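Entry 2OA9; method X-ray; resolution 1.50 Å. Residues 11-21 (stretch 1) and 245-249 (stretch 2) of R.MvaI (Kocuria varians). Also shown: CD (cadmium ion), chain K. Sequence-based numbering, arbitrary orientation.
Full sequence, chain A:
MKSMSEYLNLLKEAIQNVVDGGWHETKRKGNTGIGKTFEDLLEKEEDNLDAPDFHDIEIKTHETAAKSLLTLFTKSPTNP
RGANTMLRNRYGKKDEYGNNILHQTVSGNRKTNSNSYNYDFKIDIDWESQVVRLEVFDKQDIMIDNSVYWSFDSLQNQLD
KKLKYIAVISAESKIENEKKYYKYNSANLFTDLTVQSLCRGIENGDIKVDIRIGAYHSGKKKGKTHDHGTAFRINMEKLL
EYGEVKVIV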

# COMPACT_ATOMS: atom_id res chain seq x y z
N LEU A 11 -9.53 -19.86 -1.60
CA LEU A 11 -9.72 -18.67 -0.79
C LEU A 11 -11.13 -18.12 -0.96
O LEU A 11 -11.78 -17.79 0.04
CB LEU A 11 -8.64 -17.64 -1.10
CG LEU A 11 -8.82 -16.27 -0.41
CD1 LEU A 11 -8.78 -16.48 1.10
CD2 LEU A 11 -7.78 -15.33 -0.96
N LYS A 12 -11.61 -18.03 -2.20
CA LYS A 12 -12.98 -17.56 -2.44
C LYS A 12 -13.98 -18.50 -1.78
O LYS A 12 -14.94 -18.02 -1.21
CB LYS A 12 -13.32 -17.38 -3.92
CG LYS A 12 -12.54 -16.28 -4.60
CD LYS A 12 -12.82 -16.29 -6.10
CE LYS A 12 -12.17 -15.16 -6.87
NZ LYS A 12 -12.06 -15.43 -8.32
N GLU A 13 -13.77 -19.81 -1.90
CA GLU A 13 -14.65 -20.78 -1.25
C GLU A 13 -14.68 -20.59 0.25
O GLU A 13 -15.76 -20.63 0.85
CB GLU A 13 -14.27 -22.21 -1.66
CG GLU A 13 -15.02 -23.32 -0.94
CD GLU A 13 -14.75 -24.71 -1.49
OE1 GLU A 13 -13.80 -24.90 -2.28
OE2 GLU A 13 -15.54 -25.64 -1.13
N ALA A 14 -13.51 -20.37 0.84
CA ALA A 14 -13.40 -20.17 2.28
C ALA A 14 -14.17 -18.91 2.71
O ALA A 14 -14.93 -18.95 3.67
CB ALA A 14 -11.94 -20.09 2.69
N ILE A 15 -13.97 -17.81 2.00
CA ILE A 15 -14.67 -16.56 2.33
C ILE A 15 -16.19 -16.71 2.10
O ILE A 15 -17.00 -16.26 2.90
CB ILE A 15 -14.08 -15.41 1.53
CG1 ILE A 15 -12.67 -15.10 2.01
CG2 ILE A 15 -14.95 -14.17 1.61
CD1 ILE A 15 -11.88 -14.17 1.11
N GLN A 16 -16.59 -17.38 1.03
CA GLN A 16 -17.97 -17.63 0.75
C GLN A 16 -18.62 -18.46 1.87
O GLN A 16 -19.76 -18.19 2.24
CB GLN A 16 -18.11 -18.34 -0.60
CG GLN A 16 -19.56 -18.55 -1.00
CD GLN A 16 -20.18 -17.30 -1.54
OE1 GLN A 16 -19.84 -16.86 -2.65
NE2 GLN A 16 -21.10 -16.69 -0.78
N ASN A 17 -17.91 -19.43 2.42
CA ASN A 17 -18.41 -20.23 3.51
C ASN A 17 -18.55 -19.45 4.79
O ASN A 17 -19.48 -19.69 5.54
CB ASN A 17 -17.52 -21.44 3.77
CG ASN A 17 -17.61 -22.51 2.68
OD1 ASN A 17 -18.53 -22.51 1.86
ND2 ASN A 17 -16.67 -23.40 2.67
N VAL A 18 -17.62 -18.53 5.06
CA VAL A 18 -17.76 -17.71 6.26
C VAL A 18 -18.98 -16.78 6.08
O VAL A 18 -19.86 -16.67 6.97
CB VAL A 18 -16.46 -16.90 6.53
CG1 VAL A 18 -16.72 -15.84 7.62
CG2 VAL A 18 -15.34 -17.77 6.90
N VAL A 19 -19.09 -16.12 4.94
CA VAL A 19 -20.20 -15.18 4.73
C VAL A 19 -21.55 -15.90 4.83
O VAL A 19 -22.46 -15.44 5.53
CB VAL A 19 -20.06 -14.43 3.38
CG1 VAL A 19 -21.32 -13.70 3.03
CG2 VAL A 19 -18.94 -13.43 3.44
N ASP A 20 -21.65 -17.06 4.20
CA ASP A 20 -22.91 -17.80 4.17
C ASP A 20 -23.19 -18.58 5.45
O ASP A 20 -24.19 -19.30 5.54
CB ASP A 20 -22.93 -18.75 2.99
CG ASP A 20 -23.02 -18.04 1.65
OD1 ASP A 20 -23.17 -16.80 1.61
OD2 ASP A 20 -22.95 -18.66 0.57
N GLY A 21 -22.31 -18.44 6.43
CA GLY A 21 -22.44 -19.20 7.65
C GLY A 21 -23.34 -18.57 8.69
O GLY A 21 -23.42 -19.08 9.80
N VAL A 245 -11.26 -6.46 -7.81
CA VAL A 245 -11.96 -6.78 -6.58
C VAL A 245 -13.12 -7.72 -6.88
O VAL A 245 -13.90 -7.45 -7.78
CB VAL A 245 -12.53 -5.51 -5.93
CG1 VAL A 245 -13.29 -5.89 -4.67
CG2 VAL A 245 -11.41 -4.54 -5.60
N LYS A 246 -13.20 -8.82 -6.13
CA LYS A 246 -14.30 -9.77 -6.21
C LYS A 246 -15.23 -9.53 -5.01
O LYS A 246 -14.80 -9.58 -3.87
CB LYS A 246 -13.75 -11.21 -6.23
N VAL A 247 -16.51 -9.34 -5.27
CA VAL A 247 -17.49 -9.14 -4.23
C VAL A 247 -18.11 -10.50 -3.95
O VAL A 247 -18.70 -11.11 -4.83
CB VAL A 247 -18.58 -8.12 -4.68
CG1 VAL A 247 -19.67 -8.00 -3.64
CG2 VAL A 247 -17.98 -6.75 -4.95
N ILE A 248 -17.99 -10.95 -2.72
CA ILE A 248 -18.48 -12.24 -2.26
C ILE A 248 -19.62 -11.97 -1.28
O ILE A 248 -19.45 -11.29 -0.25
CB ILE A 248 -17.31 -13.01 -1.64
CG1 ILE A 248 -16.17 -13.15 -2.67
CG2 ILE A 248 -17.79 -14.35 -1.09
CD1 ILE A 248 -14.86 -13.65 -2.14
N VAL A 249 -20.81 -12.45 -1.61
CA VAL A 249 -22.00 -12.14 -0.83
C VAL A 249 -22.82 -13.38 -0.43
O VAL A 249 -23.68 -13.42 0.47
CB VAL A 249 -22.90 -11.11 -1.58
CG1 VAL A 249 -23.22 -11.59 -3.04
CG2 VAL A 249 -24.15 -10.86 -0.79
OXT VAL A 249 -22.74 -14.48 -0.95
CD CD K . -24.62 -15.51 0.49
O HOH W 1 -20.65 -14.56 -3.89

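The contact joins one face of helix 11-19 to the last strand of the chain; their axes approach to 9.6 Å and their N-to-C directions differ by 34°, and the two stretches together bury 329 Å².

Apolar packing centres on Ile 248, which contributes 117 Å² of covered area, more than any other residue here. Its CA-to-CB bond points toward the helix, and with chi1 m and chi2 t its CD1 reaches 3.8 Å from CG2 of Ile 15, itself directed toward the strand. The same CD1 lies 4.3 Å from CG of Lys 12. Two residues earlier in the strand, CB of Lys 246 lies 4.3 Å from CE of Lys 12; the Lys 246 side chain is not modelled beyond CB. One turn on from Ile 15, Val 19 brings CG1 to 3.5 Å from Val 249 O, a van der Waals approach to the chain terminus.

Hydrogen bonding is concentrated on Gln 16. Its CA-to-CB bond points sideways, yet the amide end comes nearer the C-terminal stretch: NE2 donates to Val 249 OXT at 2.8 Å with an N-H...acceptor angle of 153°. NE2 also donates to Asp 20 OD2 within the helix-side stretch at 3.0 Å, but the 128° angle makes this bond weak. The other amide atom is engaged through water 1, which donates to Gln 16 OE1 (2.7 Å) and accepts from Val 249 N (3.1 Å).

Metal coordination supplies the third link. The cadmium ion is bound by Asp 20 OD1 at 2.2 Å and by Val 249 O at 2.3 Å and OXT at 2.6 Å, with one further ligand from elsewhere in the structure. The 3.5 Å between Asp 20 OD1 and Val 249 OXT is therefore no hydrogen bond: both oxygens bind the cation, whose positive charge offsets the repulsion between the carboxylates.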